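Local coordinates for protein chitinase (Chromobacterium violaceum, PDB 4TXG) that probably hydrolyses the glycosidic bonds of chitin as a family 18 glycoside hydrolase that also carries a carbohydrate-binding module, at residues E146-G151 with K182-N187; D502-D507 with Y540-T545; V699-P704 with G728-D733. All blocks are in the same frame, centred on the assembly; numbering follows the deposited sequence.

Contact 1: E146-G151 with K182-N187; sequences EQLANG and KLTHIN
The H185 imidazole meets E146 and L148 with its edge, not its faces: E146 OE1, L148 CD2 and, from within its own segment, T184 OG1 all lie around the rim, close to the ring plane. Beyond the two segments, the rings of H185 and F391, the first residue of barrel strand 391-395, pack edge-to-face. E146 and H185 reach toward each other tip to tip; CG of the glutamate is anti to the backbone N (chi1 -165°) and the chain stays extended beyond it, which gives it its reach. Carboxylate and ring planes stand 87° apart. H185 NE2 donates to E146 OE1 at 2.8 Å, on the syn side but out of the carboxylate plane, in a bent bond (136°), while OE2 of the same group forms a salt bridge with R155. On the other ring nitrogen, H185 ND1 lies 2.8 Å from T184 OG1, a bond in which either atom could be the donor; T184 OG1 also takes the backbone N-H of I156. The imidazole is thus gripped at both nitrogens, which fixes its rotation. L148 crosses it at about a right angle, CD2 standing 3.7 Å from H185 CE1.

Further along, water 1 joins the backbones, accepting from A149 N at 3.0 Å and lying within hydrogen-bonding distance of T184 O. A149 CB rests 3.8 Å from L183 O, and the T184 methyl CG2 packs against A149 O. N150 ND2 then donates to L183 O at 2.9 Å, in the carbonyl plane, and it also bonds to W180 O. Altogether the loop before strand 155-161 is pinned to the start of strand 185-193: a segment laid across the N-terminal end of the parallel strands of a GH18 (beta/alpha)8 barrel.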
# COMPACT_ATOMS: atom_id res chain seq x y z
N GLU A 146 7.11 -5.59 16.10
CA GLU A 146 8.29 -4.82 15.75
C GLU A 146 8.76 -3.91 16.89
O GLU A 146 7.96 -3.29 17.59
CB GLU A 146 8.02 -3.99 14.49
CG GLU A 146 9.29 -3.44 13.85
CD GLU A 146 9.09 -2.91 12.43
OE1 GLU A 146 9.95 -2.12 11.98
OE2 GLU A 146 8.09 -3.27 11.77
N GLN A 147 10.07 -3.86 17.11
CA GLN A 147 10.65 -2.87 18.01
C GLN A 147 10.62 -1.53 17.31
O GLN A 147 11.37 -1.31 16.35
CB GLN A 147 12.08 -3.25 18.39
CG GLN A 147 12.22 -4.62 19.03
CD GLN A 147 13.67 -4.93 19.37
OE1 GLN A 147 14.37 -4.09 19.94
NE2 GLN A 147 14.13 -6.11 18.99
N LEU A 148 9.75 -0.63 17.76
CA LEU A 148 9.54 0.64 17.04
C LEU A 148 10.24 1.83 17.69
O LEU A 148 10.34 1.93 18.92
CB LEU A 148 8.03 0.93 16.92
CG LEU A 148 7.19 0.02 16.02
CD1 LEU A 148 5.74 0.48 16.03
CD2 LEU A 148 7.72 -0.04 14.56
N ALA A 149 10.73 2.73 16.84
CA ALA A 149 11.43 3.92 17.28
C ALA A 149 10.55 4.87 18.09
O ALA A 149 9.32 4.84 17.99
CB ALA A 149 12.00 4.65 16.06
N ASN A 150 11.21 5.69 18.90
CA ASN A 150 10.58 6.84 19.54
C ASN A 150 9.38 6.49 20.43
O ASN A 150 8.51 7.33 20.70
CB ASN A 150 10.18 7.85 18.46
CG ASN A 150 11.40 8.48 17.78
OD1 ASN A 150 12.32 8.92 18.46
ND2 ASN A 150 11.42 8.49 16.44
N GLY A 151 9.35 5.26 20.94
CA GLY A 151 8.32 4.86 21.88
C GLY A 151 6.92 4.77 21.29
O GLY A 151 5.94 4.82 22.03
N LYS A 182 9.68 11.78 15.51
CA LYS A 182 8.25 11.50 15.51
C LYS A 182 7.86 10.42 14.51
O LYS A 182 6.67 10.16 14.30
CB LYS A 182 7.46 12.78 15.23
CG LYS A 182 7.82 13.93 16.17
CD LYS A 182 6.92 15.14 15.96
CE LYS A 182 7.36 16.31 16.83
NZ LYS A 182 7.50 15.93 18.26
N LEU A 183 8.85 9.78 13.89
CA LEU A 183 8.62 8.73 12.89
C LEU A 183 9.19 7.38 13.32
O LEU A 183 10.00 7.29 14.25
CB LEU A 183 9.26 9.11 11.54
CG LEU A 183 8.86 10.38 10.81
CD1 LEU A 183 9.66 10.52 9.55
CD2 LEU A 183 7.38 10.35 10.49
N THR A 184 8.78 6.31 12.64
CA THR A 184 9.42 5.02 12.86
C THR A 184 10.17 4.52 11.63
O THR A 184 11.17 3.80 11.75
CB THR A 184 8.39 3.94 13.29
OG1 THR A 184 7.43 3.73 12.25
CG2 THR A 184 7.68 4.36 14.58
N HIS A 185 9.68 4.89 10.44
CA HIS A 185 10.26 4.47 9.17
C HIS A 185 10.24 5.61 8.16
O HIS A 185 9.29 6.40 8.12
CB HIS A 185 9.51 3.28 8.55
CG HIS A 185 9.47 2.05 9.40
ND1 HIS A 185 8.71 1.95 10.54
CD2 HIS A 185 10.08 0.85 9.26
CE1 HIS A 185 8.87 0.75 11.08
NE2 HIS A 185 9.69 0.07 10.31
N ILE A 186 11.27 5.68 7.33
CA ILE A 186 11.31 6.62 6.21
C ILE A 186 11.56 5.86 4.92
O ILE A 186 12.52 5.09 4.83
CB ILE A 186 12.41 7.66 6.37
CG1 ILE A 186 12.20 8.48 7.66
CG2 ILE A 186 12.50 8.57 5.12
CD1 ILE A 186 13.48 9.19 8.12
N ASN A 187 10.70 6.07 3.94
CA ASN A 187 10.85 5.47 2.62
C ASN A 187 11.38 6.51 1.64
O ASN A 187 10.77 7.55 1.46
CB ASN A 187 9.51 4.94 2.10
CG ASN A 187 9.02 3.71 2.84
OD1 ASN A 187 9.77 3.05 3.54
ND2 ASN A 187 7.74 3.40 2.65
O HOH W 1 11.05 1.90 13.94

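Contact 2: D502-D507 with Y540-T545; sequences DNIWHD and YGIDPT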
# COMPACT_ATOMS: atom_id res chain seq x y z
N ASP A 502 -4.90 26.55 -7.76
CA ASP A 502 -5.50 25.32 -7.22
C ASP A 502 -4.70 24.05 -7.54
O ASP A 502 -5.18 22.94 -7.29
CB ASP A 502 -6.92 25.15 -7.77
CG ASP A 502 -7.85 26.26 -7.37
OD1 ASP A 502 -7.72 26.76 -6.22
OD2 ASP A 502 -8.71 26.65 -8.19
N ASN A 503 -3.49 24.21 -8.07
CA ASN A 503 -2.77 23.06 -8.62
C ASN A 503 -1.25 23.28 -8.57
O ASN A 503 -0.54 22.99 -9.53
CB ASN A 503 -3.26 22.83 -10.06
CG ASN A 503 -2.76 21.52 -10.67
OD1 ASN A 503 -2.68 20.49 -10.00
ND2 ASN A 503 -2.43 21.57 -11.95
N ILE A 504 -0.74 23.80 -7.46
CA ILE A 504 0.64 24.30 -7.45
C ILE A 504 1.70 23.20 -7.47
O ILE A 504 2.85 23.46 -7.79
CB ILE A 504 0.90 25.24 -6.25
CG1 ILE A 504 1.07 24.47 -4.93
CG2 ILE A 504 -0.20 26.29 -6.15
CD1 ILE A 504 1.62 25.37 -3.79
N TRP A 505 1.31 21.97 -7.13
CA TRP A 505 2.24 20.85 -7.20
C TRP A 505 2.01 20.02 -8.46
O TRP A 505 2.20 18.81 -8.47
CB TRP A 505 2.13 19.98 -5.96
CG TRP A 505 3.10 20.35 -4.88
CD1 TRP A 505 3.88 21.48 -4.84
CD2 TRP A 505 3.41 19.60 -3.70
NE1 TRP A 505 4.66 21.46 -3.70
CE2 TRP A 505 4.38 20.32 -2.98
CE3 TRP A 505 2.95 18.39 -3.19
CZ2 TRP A 505 4.91 19.86 -1.77
CZ3 TRP A 505 3.47 17.94 -1.99
CH2 TRP A 505 4.45 18.67 -1.30
N HIS A 506 1.60 20.70 -9.54
CA HIS A 506 1.39 20.04 -10.83
C HIS A 506 2.66 19.45 -11.43
O HIS A 506 3.78 19.89 -11.13
CB HIS A 506 0.80 21.03 -11.83
CG HIS A 506 1.66 22.23 -12.05
ND1 HIS A 506 1.43 23.44 -11.42
CD2 HIS A 506 2.76 22.42 -12.82
CE1 HIS A 506 2.35 24.31 -11.80
NE2 HIS A 506 3.17 23.72 -12.65
N ASP A 507 2.47 18.44 -12.27
CA ASP A 507 3.49 18.01 -13.21
C ASP A 507 3.35 18.81 -14.50
O ASP A 507 2.33 19.47 -14.73
CB ASP A 507 3.37 16.51 -13.50
CG ASP A 507 3.73 15.65 -12.30
OD1 ASP A 507 4.63 16.05 -11.53
OD2 ASP A 507 3.11 14.57 -12.14
N TYR A 540 7.57 28.67 -7.40
CA TYR A 540 7.14 27.51 -8.18
C TYR A 540 6.98 27.85 -9.66
O TYR A 540 6.50 27.03 -10.44
CB TYR A 540 5.81 26.94 -7.63
CG TYR A 540 6.01 26.02 -6.45
CD1 TYR A 540 6.60 24.77 -6.61
CD2 TYR A 540 5.61 26.40 -5.17
CE1 TYR A 540 6.81 23.93 -5.53
CE2 TYR A 540 5.81 25.56 -4.08
CZ TYR A 540 6.40 24.32 -4.27
OH TYR A 540 6.60 23.49 -3.20
N GLY A 541 7.41 29.05 -10.03
CA GLY A 541 7.30 29.50 -11.41
C GLY A 541 5.88 29.87 -11.78
O GLY A 541 5.50 29.89 -12.95
N ILE A 542 5.08 30.18 -10.77
CA ILE A 542 3.68 30.51 -10.97
C ILE A 542 3.49 32.02 -10.94
O ILE A 542 3.71 32.65 -9.91
CB ILE A 542 2.78 29.85 -9.90
CG1 ILE A 542 2.83 28.33 -10.03
CG2 ILE A 542 1.36 30.36 -10.02
CD1 ILE A 542 2.15 27.58 -8.89
N ASP A 543 3.11 32.59 -12.08
CA ASP A 543 2.93 34.03 -12.20
C ASP A 543 1.65 34.47 -11.49
O ASP A 543 0.55 34.26 -12.00
CB ASP A 543 2.90 34.44 -13.68
CG ASP A 543 2.86 35.95 -13.89
OD1 ASP A 543 2.62 36.71 -12.93
OD2 ASP A 543 3.06 36.37 -15.05
N PRO A 544 1.79 35.12 -10.32
CA PRO A 544 0.63 35.45 -9.49
C PRO A 544 -0.24 36.57 -10.07
O PRO A 544 -1.23 36.94 -9.44
CB PRO A 544 1.26 35.88 -8.17
CG PRO A 544 2.58 36.44 -8.55
CD PRO A 544 3.04 35.64 -9.74
N THR A 545 0.13 37.09 -11.25
CA THR A 545 -0.66 38.12 -11.91
C THR A 545 -1.66 37.53 -12.91
O THR A 545 -2.57 38.22 -13.37
CB THR A 545 0.23 39.15 -12.65
OG1 THR A 545 0.84 38.53 -13.79
CG2 THR A 545 1.31 39.69 -11.73
O HOH W 2 5.65 25.13 -13.15
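Between the seventh and eighth strands of the GH18 barrel, 457-462 and 599-603, the chain makes a long excursion with its own antiparallel sheet, consistent with the insertion domain of many family 18 chitinases. Here two of its loops, lying before and after helix 522-530, bring I504, W505 and H506 against Y540 and I542. The first loop bends in a type I beta turn from N503 to H506, presenting those side chains to the second.

W505 and Y540 carry the polar link. W505 NE1 donates to Y540 OH at 2.9 Å, nearly straight at 172°, with the hydroxyl oxygen lying in the indole plane. The two rings meet obliquely, their planes 68° apart, and W505 CD1 comes within 3.8 Å of Y540 CZ. The indole also makes a cation-pi contact with R164 and touches E604, tying this loop to the barrel.

Over one face of the Y540 ring sits I504 O, while I504 CD1 packs beside Y540 CE2. The rest of the isoleucine faces I542: the side chains cross at about a right angle, I542 CD1 lying 3.7 Å from I504 CB and touching CG2 as well. The same methyl approaches the edge of the H506 ring at CE1. That ring is held at both nitrogens, since H506 ND1 donates to N503 O at 2.8 Å across the turn and, on the other side, H506 NE2 lies 2.9 Å from water 2, which makes a weak bond to Y540 O.

Contact 3: V699-P704 with G728-D733; sequences VPTSAP and GGLKGD
A turn packs against a loop here, T701 meeting L730, G732 and D733 in a buried contact at one end of two inner strands of the C-terminal beta domain, where strand 694-700 ends and strand 734-740 is about to begin. The turn is type I, from P700 to A703, and T701 contributes the largest share of the buried surface.

Two carbonyls in succession receive it. T701 N donates to D733 O at 3.1 Å, and the T701 hydroxyl OG1 donates to G732 O at 2.8 Å, tilted 24° from the plane of the G732 carbonyl. The hydroxyl takes the crowded position between backbone N and carbonyl carbon (chi1 49°), which leaves the methyl T701 CG2 anti to the carbonyl carbon and 3.4 Å from G732 O. Beside the N-H bond, P700 CA makes a CA-H...O contact with D733 O at 3.5 Å, so that oxygen is approached by two neighbouring residues of the turn.

L730 lays its two methyls against the polar backbone and hydroxyl of T701, CD2 at 3.5 Å and CD1 at 3.7 Å from T701 O, with CD1 also near the threonine OG1.

Around T701, strands 694-700 and 734-740 run antiparallel, joined by backbone bonding between V699 and N735, so the T701 to D733 bond carries the link on past the strand ends. Helix 441-448 of the glycosyl hydrolase region packs alongside: H446 touches T701, L730 and D733, W443 NE1 bonds to S702 O, and D442 receives L730 N.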
# COMPACT_ATOMS: atom_id res chain seq x y z
N VAL A 699 -12.47 -16.03 5.73
CA VAL A 699 -12.48 -15.19 4.54
C VAL A 699 -12.63 -13.74 5.00
O VAL A 699 -13.52 -13.45 5.81
CB VAL A 699 -13.62 -15.60 3.59
CG1 VAL A 699 -13.66 -14.71 2.35
CG2 VAL A 699 -13.44 -17.07 3.19
N PRO A 700 -11.77 -12.83 4.51
CA PRO A 700 -11.92 -11.45 5.00
C PRO A 700 -13.26 -10.85 4.59
O PRO A 700 -13.83 -11.25 3.57
CB PRO A 700 -10.75 -10.71 4.34
CG PRO A 700 -10.47 -11.51 3.08
CD PRO A 700 -10.74 -12.96 3.47
N THR A 701 -13.75 -9.92 5.39
CA THR A 701 -15.05 -9.30 5.15
C THR A 701 -15.05 -8.30 4.00
O THR A 701 -16.04 -7.61 3.77
CB THR A 701 -15.54 -8.58 6.42
OG1 THR A 701 -14.48 -7.74 6.91
CG2 THR A 701 -15.94 -9.59 7.50
N SER A 702 -13.93 -8.20 3.29
CA SER A 702 -13.90 -7.44 2.04
C SER A 702 -14.88 -8.04 1.03
O SER A 702 -15.42 -7.32 0.19
CB SER A 702 -12.46 -7.42 1.46
OG SER A 702 -11.94 -8.74 1.32
N ALA A 703 -15.12 -9.36 1.12
CA ALA A 703 -16.13 -10.00 0.28
C ALA A 703 -17.39 -10.19 1.09
O ALA A 703 -17.33 -10.50 2.28
CB ALA A 703 -15.63 -11.35 -0.24
N PRO A 704 -18.55 -10.00 0.44
CA PRO A 704 -19.84 -10.22 1.10
C PRO A 704 -19.94 -11.64 1.63
O PRO A 704 -19.32 -12.55 1.08
CB PRO A 704 -20.86 -9.98 -0.02
CG PRO A 704 -20.14 -9.16 -1.03
CD PRO A 704 -18.70 -9.52 -0.94
N GLY A 728 -20.35 3.14 7.81
CA GLY A 728 -19.84 3.24 9.17
C GLY A 728 -18.78 2.19 9.46
O GLY A 728 -18.33 2.05 10.61
N GLY A 729 -18.40 1.44 8.43
CA GLY A 729 -17.32 0.47 8.53
C GLY A 729 -17.78 -0.98 8.55
O GLY A 729 -18.89 -1.28 8.97
N LEU A 730 -16.91 -1.88 8.09
CA LEU A 730 -17.19 -3.31 8.21
C LEU A 730 -17.20 -3.69 9.69
O LEU A 730 -16.41 -3.16 10.47
CB LEU A 730 -16.14 -4.11 7.43
CG LEU A 730 -16.31 -3.99 5.91
CD1 LEU A 730 -15.01 -4.33 5.17
CD2 LEU A 730 -17.45 -4.91 5.47
N LYS A 731 -18.10 -4.60 10.08
CA LYS A 731 -18.36 -4.83 11.51
C LYS A 731 -17.53 -5.94 12.13
O LYS A 731 -17.66 -6.23 13.32
CB LYS A 731 -19.85 -5.13 11.72
CG LYS A 731 -20.76 -3.97 11.37
CD LYS A 731 -22.20 -4.46 11.21
CE LYS A 731 -23.09 -3.40 10.56
NZ LYS A 731 -24.37 -4.01 10.10
N GLY A 732 -16.67 -6.56 11.33
CA GLY A 732 -15.78 -7.60 11.82
C GLY A 732 -14.68 -7.87 10.80
O GLY A 732 -14.73 -7.34 9.69
N ASP A 733 -13.71 -8.69 11.19
CA ASP A 733 -12.59 -9.05 10.32
C ASP A 733 -12.90 -10.20 9.36
O ASP A 733 -12.50 -10.16 8.19
CB ASP A 733 -11.37 -9.47 11.17
CG ASP A 733 -10.75 -8.31 11.93
OD1 ASP A 733 -11.05 -7.14 11.62
OD2 ASP A 733 -9.93 -8.58 12.84

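The three contacts follow one another along the chain and none touches another. Contact 1 lies at the N-terminal end of the barrel strands. Contact 2 belongs to the excursion before the last strand and reaches the barrel through R164 and E604, which follow the C-terminal ends of strands 155-161 and 599-603, the end where barrel enzymes of this type carry their active sites. The centres of contacts 1 and 2 are about 34 Å apart, the nearest atoms of contacts 1 and 2 about 13 Å. Contact 3 sits in the C-terminal beta domain where that domain rests on barrel helix 441-448, its centre 29 Å from that of contact 1 and 42 Å from that of contact 2.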